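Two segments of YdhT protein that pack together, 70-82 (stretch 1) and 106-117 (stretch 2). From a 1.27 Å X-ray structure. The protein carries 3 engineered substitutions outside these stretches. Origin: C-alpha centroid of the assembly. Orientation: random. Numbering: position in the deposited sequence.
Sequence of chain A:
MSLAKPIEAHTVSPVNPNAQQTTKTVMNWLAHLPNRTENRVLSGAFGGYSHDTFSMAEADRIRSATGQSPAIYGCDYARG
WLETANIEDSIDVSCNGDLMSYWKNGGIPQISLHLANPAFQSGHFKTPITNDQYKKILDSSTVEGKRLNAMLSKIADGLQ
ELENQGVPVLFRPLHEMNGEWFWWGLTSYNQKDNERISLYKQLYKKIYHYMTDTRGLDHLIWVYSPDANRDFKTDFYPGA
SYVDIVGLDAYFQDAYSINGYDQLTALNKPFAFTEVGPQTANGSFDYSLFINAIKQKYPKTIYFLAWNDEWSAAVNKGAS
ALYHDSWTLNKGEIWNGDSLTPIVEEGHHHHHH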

# COMPACT_ATOMS: atom_id res chain seq x y z
N PRO A 70 -4.01 13.32 7.47
CA PRO A 70 -4.12 12.47 6.28
C PRO A 70 -5.36 11.57 6.34
O PRO A 70 -5.70 11.03 7.40
CB PRO A 70 -2.84 11.61 6.33
CG PRO A 70 -2.35 11.70 7.75
CD PRO A 70 -2.78 13.05 8.25
N ALA A 71 -6.05 11.43 5.21
CA ALA A 71 -7.18 10.51 5.15
C ALA A 71 -6.77 9.06 5.40
O ALA A 71 -7.48 8.31 6.07
CB ALA A 71 -7.93 10.65 3.83
N ILE A 72 -5.62 8.66 4.85
CA ILE A 72 -5.10 7.31 4.99
C ILE A 72 -3.88 7.30 5.90
O ILE A 72 -3.01 8.18 5.80
CB ILE A 72 -4.72 6.76 3.60
CG1 ILE A 72 -5.97 6.65 2.73
CG2 ILE A 72 -3.99 5.40 3.73
CD1 ILE A 72 -5.67 6.47 1.27
N TYR A 73 -3.84 6.34 6.82
CA TYR A 73 -2.68 6.20 7.70
C TYR A 73 -2.14 4.80 7.58
O TYR A 73 -2.88 3.82 7.69
CB TYR A 73 -3.03 6.54 9.14
CG TYR A 73 -1.86 7.07 9.94
CD1 TYR A 73 -1.17 8.21 9.52
CD2 TYR A 73 -1.47 6.47 11.13
CE1 TYR A 73 -0.10 8.71 10.26
CE2 TYR A 73 -0.39 6.98 11.88
CZ TYR A 73 0.27 8.11 11.45
OH TYR A 73 1.31 8.65 12.18
N GLY A 74 -0.83 4.71 7.33
CA GLY A 74 -0.21 3.43 7.06
C GLY A 74 0.59 2.87 8.21
O GLY A 74 1.22 3.61 8.98
N CYS A 75 0.59 1.54 8.31
CA CYS A 75 1.49 0.81 9.21
C CYS A 75 2.11 -0.33 8.44
O CYS A 75 1.52 -0.85 7.50
CB CYS A 75 0.73 0.26 10.43
SG CYS A 75 1.64 -1.01 11.48
N ASP A 76 3.32 -0.74 8.84
CA ASP A 76 3.93 -1.93 8.26
C ASP A 76 4.19 -2.90 9.40
O ASP A 76 4.86 -2.57 10.37
CB ASP A 76 5.20 -1.54 7.49
CG ASP A 76 5.73 -2.66 6.62
OD1 ASP A 76 6.02 -3.76 7.14
OD2 ASP A 76 5.89 -2.41 5.40
N TYR A 77 3.62 -4.09 9.29
CA TYR A 77 3.75 -5.10 10.33
C TYR A 77 5.14 -5.75 10.38
O TYR A 77 5.49 -6.38 11.39
CB TYR A 77 2.78 -6.23 10.07
CG TYR A 77 1.31 -6.08 10.37
CD1 TYR A 77 0.79 -5.09 11.21
CD2 TYR A 77 0.43 -7.03 9.87
CE1 TYR A 77 -0.58 -5.05 11.51
CE2 TYR A 77 -0.92 -7.01 10.17
CZ TYR A 77 -1.43 -6.02 10.99
OH TYR A 77 -2.77 -6.05 11.28
N ALA A 78 5.89 -5.69 9.28
CA ALA A 78 7.03 -6.59 9.13
C ALA A 78 8.36 -5.86 9.15
O ALA A 78 8.64 -5.03 8.28
CB ALA A 78 6.88 -7.42 7.87
N ARG A 79 9.17 -6.18 10.15
CA ARG A 79 10.48 -5.59 10.31
C ARG A 79 11.49 -6.61 9.77
O ARG A 79 12.23 -7.24 10.53
CB ARG A 79 10.74 -5.24 11.78
CG ARG A 79 9.82 -4.11 12.36
CD ARG A 79 8.41 -4.56 12.81
NE ARG A 79 8.49 -5.78 13.61
CZ ARG A 79 8.71 -5.82 14.93
NH1 ARG A 79 8.78 -4.71 15.66
NH2 ARG A 79 8.82 -7.00 15.52
N GLY A 80 11.54 -6.73 8.45
CA GLY A 80 12.21 -7.86 7.80
C GLY A 80 13.73 -7.86 7.81
O GLY A 80 14.34 -8.80 7.31
N TRP A 81 14.32 -6.79 8.34
CA TRP A 81 15.78 -6.71 8.55
C TRP A 81 16.22 -7.42 9.83
O TRP A 81 17.41 -7.70 10.00
CB TRP A 81 16.24 -5.25 8.60
CG TRP A 81 15.47 -4.43 9.60
CD1 TRP A 81 15.78 -4.22 10.92
CD2 TRP A 81 14.25 -3.73 9.36
NE1 TRP A 81 14.82 -3.43 11.51
CE2 TRP A 81 13.87 -3.12 10.58
CE3 TRP A 81 13.43 -3.56 8.23
CZ2 TRP A 81 12.71 -2.34 10.69
CZ3 TRP A 81 12.28 -2.79 8.35
CH2 TRP A 81 11.94 -2.19 9.57
N LEU A 82 15.29 -7.71 10.74
CA LEU A 82 15.66 -8.26 12.05
C LEU A 82 16.11 -9.70 11.93
O LEU A 82 15.49 -10.50 11.23
CB LEU A 82 14.49 -8.16 13.03
CG LEU A 82 14.02 -6.78 13.47
CD1 LEU A 82 12.75 -6.92 14.29
CD2 LEU A 82 15.08 -6.06 14.28
N GLY A 106 -12.66 8.68 11.03
CA GLY A 106 -12.89 9.28 9.71
C GLY A 106 -11.79 9.13 8.67
O GLY A 106 -11.82 9.84 7.67
N GLY A 107 -10.84 8.23 8.89
CA GLY A 107 -9.83 7.91 7.89
C GLY A 107 -9.90 6.45 7.50
O GLY A 107 -10.90 5.77 7.78
N ILE A 108 -8.86 5.96 6.82
CA ILE A 108 -8.79 4.57 6.37
C ILE A 108 -7.37 4.06 6.62
O ILE A 108 -6.39 4.73 6.28
CB ILE A 108 -9.10 4.41 4.85
CG1 ILE A 108 -10.48 4.93 4.47
CG2 ILE A 108 -8.96 2.95 4.41
CD1 ILE A 108 -10.68 5.04 2.95
N PRO A 109 -7.23 2.87 7.22
CA PRO A 109 -5.89 2.31 7.41
C PRO A 109 -5.34 1.59 6.19
O PRO A 109 -6.09 1.06 5.36
CB PRO A 109 -6.09 1.34 8.58
CG PRO A 109 -7.50 0.85 8.40
CD PRO A 109 -8.28 2.02 7.83
N GLN A 110 -4.02 1.57 6.11
CA GLN A 110 -3.28 0.88 5.05
C GLN A 110 -2.17 0.08 5.70
O GLN A 110 -1.46 0.58 6.57
CB GLN A 110 -2.69 1.89 4.07
CG GLN A 110 -1.96 1.29 2.86
CD GLN A 110 -0.43 1.26 2.93
OE1 GLN A 110 0.21 1.15 1.88
NE2 GLN A 110 0.17 1.35 4.12
N ILE A 111 -2.00 -1.16 5.24
CA ILE A 111 -0.92 -2.02 5.73
C ILE A 111 -0.04 -2.52 4.59
O ILE A 111 -0.55 -3.03 3.59
CB ILE A 111 -1.49 -3.22 6.55
CG1 ILE A 111 -2.19 -2.69 7.81
CG2 ILE A 111 -0.39 -4.23 6.91
CD1 ILE A 111 -3.01 -3.71 8.58
N SER A 112 1.27 -2.35 4.76
CA SER A 112 2.29 -2.96 3.90
C SER A 112 3.14 -3.91 4.72
O SER A 112 2.99 -3.99 5.93
CB SER A 112 3.17 -1.89 3.24
OG SER A 112 3.87 -1.12 4.21
N LEU A 113 4.02 -4.64 4.04
CA LEU A 113 4.82 -5.68 4.68
C LEU A 113 6.25 -5.72 4.15
O LEU A 113 6.48 -6.19 3.03
CB LEU A 113 4.21 -7.05 4.45
CG LEU A 113 2.75 -7.28 4.89
CD1 LEU A 113 2.15 -8.52 4.27
CD2 LEU A 113 2.67 -7.35 6.41
N HIS A 114 7.21 -5.30 4.96
CA HIS A 114 8.63 -5.52 4.62
C HIS A 114 9.06 -6.91 5.08
O HIS A 114 9.85 -7.06 6.01
CB HIS A 114 9.50 -4.42 5.21
CG HIS A 114 9.44 -3.14 4.42
ND1 HIS A 114 8.27 -2.42 4.26
CD2 HIS A 114 10.39 -2.48 3.72
CE1 HIS A 114 8.51 -1.36 3.51
NE2 HIS A 114 9.79 -1.37 3.18
N LEU A 115 8.54 -7.93 4.41
CA LEU A 115 8.68 -9.32 4.85
C LEU A 115 10.11 -9.77 4.93
O LEU A 115 10.89 -9.56 3.99
CB LEU A 115 7.95 -10.26 3.90
CG LEU A 115 6.43 -10.20 3.81
CD1 LEU A 115 5.97 -11.15 2.70
CD2 LEU A 115 5.81 -10.57 5.15
N ALA A 116 10.45 -10.43 6.03
CA ALA A 116 11.68 -11.20 6.11
C ALA A 116 11.68 -12.26 5.01
O ALA A 116 10.62 -12.62 4.47
CB ALA A 116 11.83 -11.84 7.48
N ASN A 117 12.87 -12.75 4.68
CA ASN A 117 13.11 -13.60 3.53
C ASN A 117 13.11 -15.06 3.95
O ASN A 117 14.05 -15.52 4.60
CB ASN A 117 14.47 -13.22 2.96
CG ASN A 117 14.82 -13.94 1.69
OD1 ASN A 117 14.23 -14.96 1.34
ND2 ASN A 117 15.82 -13.40 0.98

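The apolar part of the contact centres on Tyr-77, whose ring lies against Ile-111 and Leu-113. Ile-111 CG2 sits over one face of the ring, 4.2 Å from the centroid of Tyr-77 and 11° off the ring normal, an arrangement that directs a methyl group at the pi system. Ile-111 CD1 also approaches Tyr-77 CZ at 3.7 Å, while Tyr-77 CB meets Leu-113 CD2 at 3.8 Å. Ala-78, whose CB points toward the other segment, extends this cluster: its CB lies 4.4 Å from Leu-113 CB and 4.3 Å from Leu-115 CD2.

The backbones that carry these side chains run parallel, paired from Ile-72 with Ile-108 to Asp-76 with Ser-112. Carbonyl and amide groups alternate along the pair: Ile-108 N donates to Ala-71 O (2.8 Å), Tyr-73 N to Ile-108 O (3.1 Å), Gln-110 N to Tyr-73 O (3.0 Å), Cys-75 N to Gln-110 O (2.9 Å) and Ser-112 N to Cys-75 O (3.1 Å). The ladder then loosens, for the bond from Tyr-77 N to Ser-112 O is weak, at 3.4 Å and 143°. Gly-74 leaves space beside Gln-110; a CB there would stand 2.8 Å from Gln-110 NE2, a clash.

Where the ladder weakens, the carboxylate of Asp-76 takes over. Its OD2 accepts hydrogen bonds from Ser-112 OG (2.7 Å) and from His-114 ND1 (2.6 Å), the latter reaching OD2 near the plane of the imidazole. Asp-76 OD1 accepts from His-114 N at 2.9 Å and, within its own segment, from Ala-78 N at 2.9 Å. One side chain thus ties both backbones together just beyond the regular pairing. Farther on, the chains draw close at Gly-80, whose CA is 3.8 Å from Ala-116 CA; a CB on Gly-80 would lie only 2.1 Å from His-114 O.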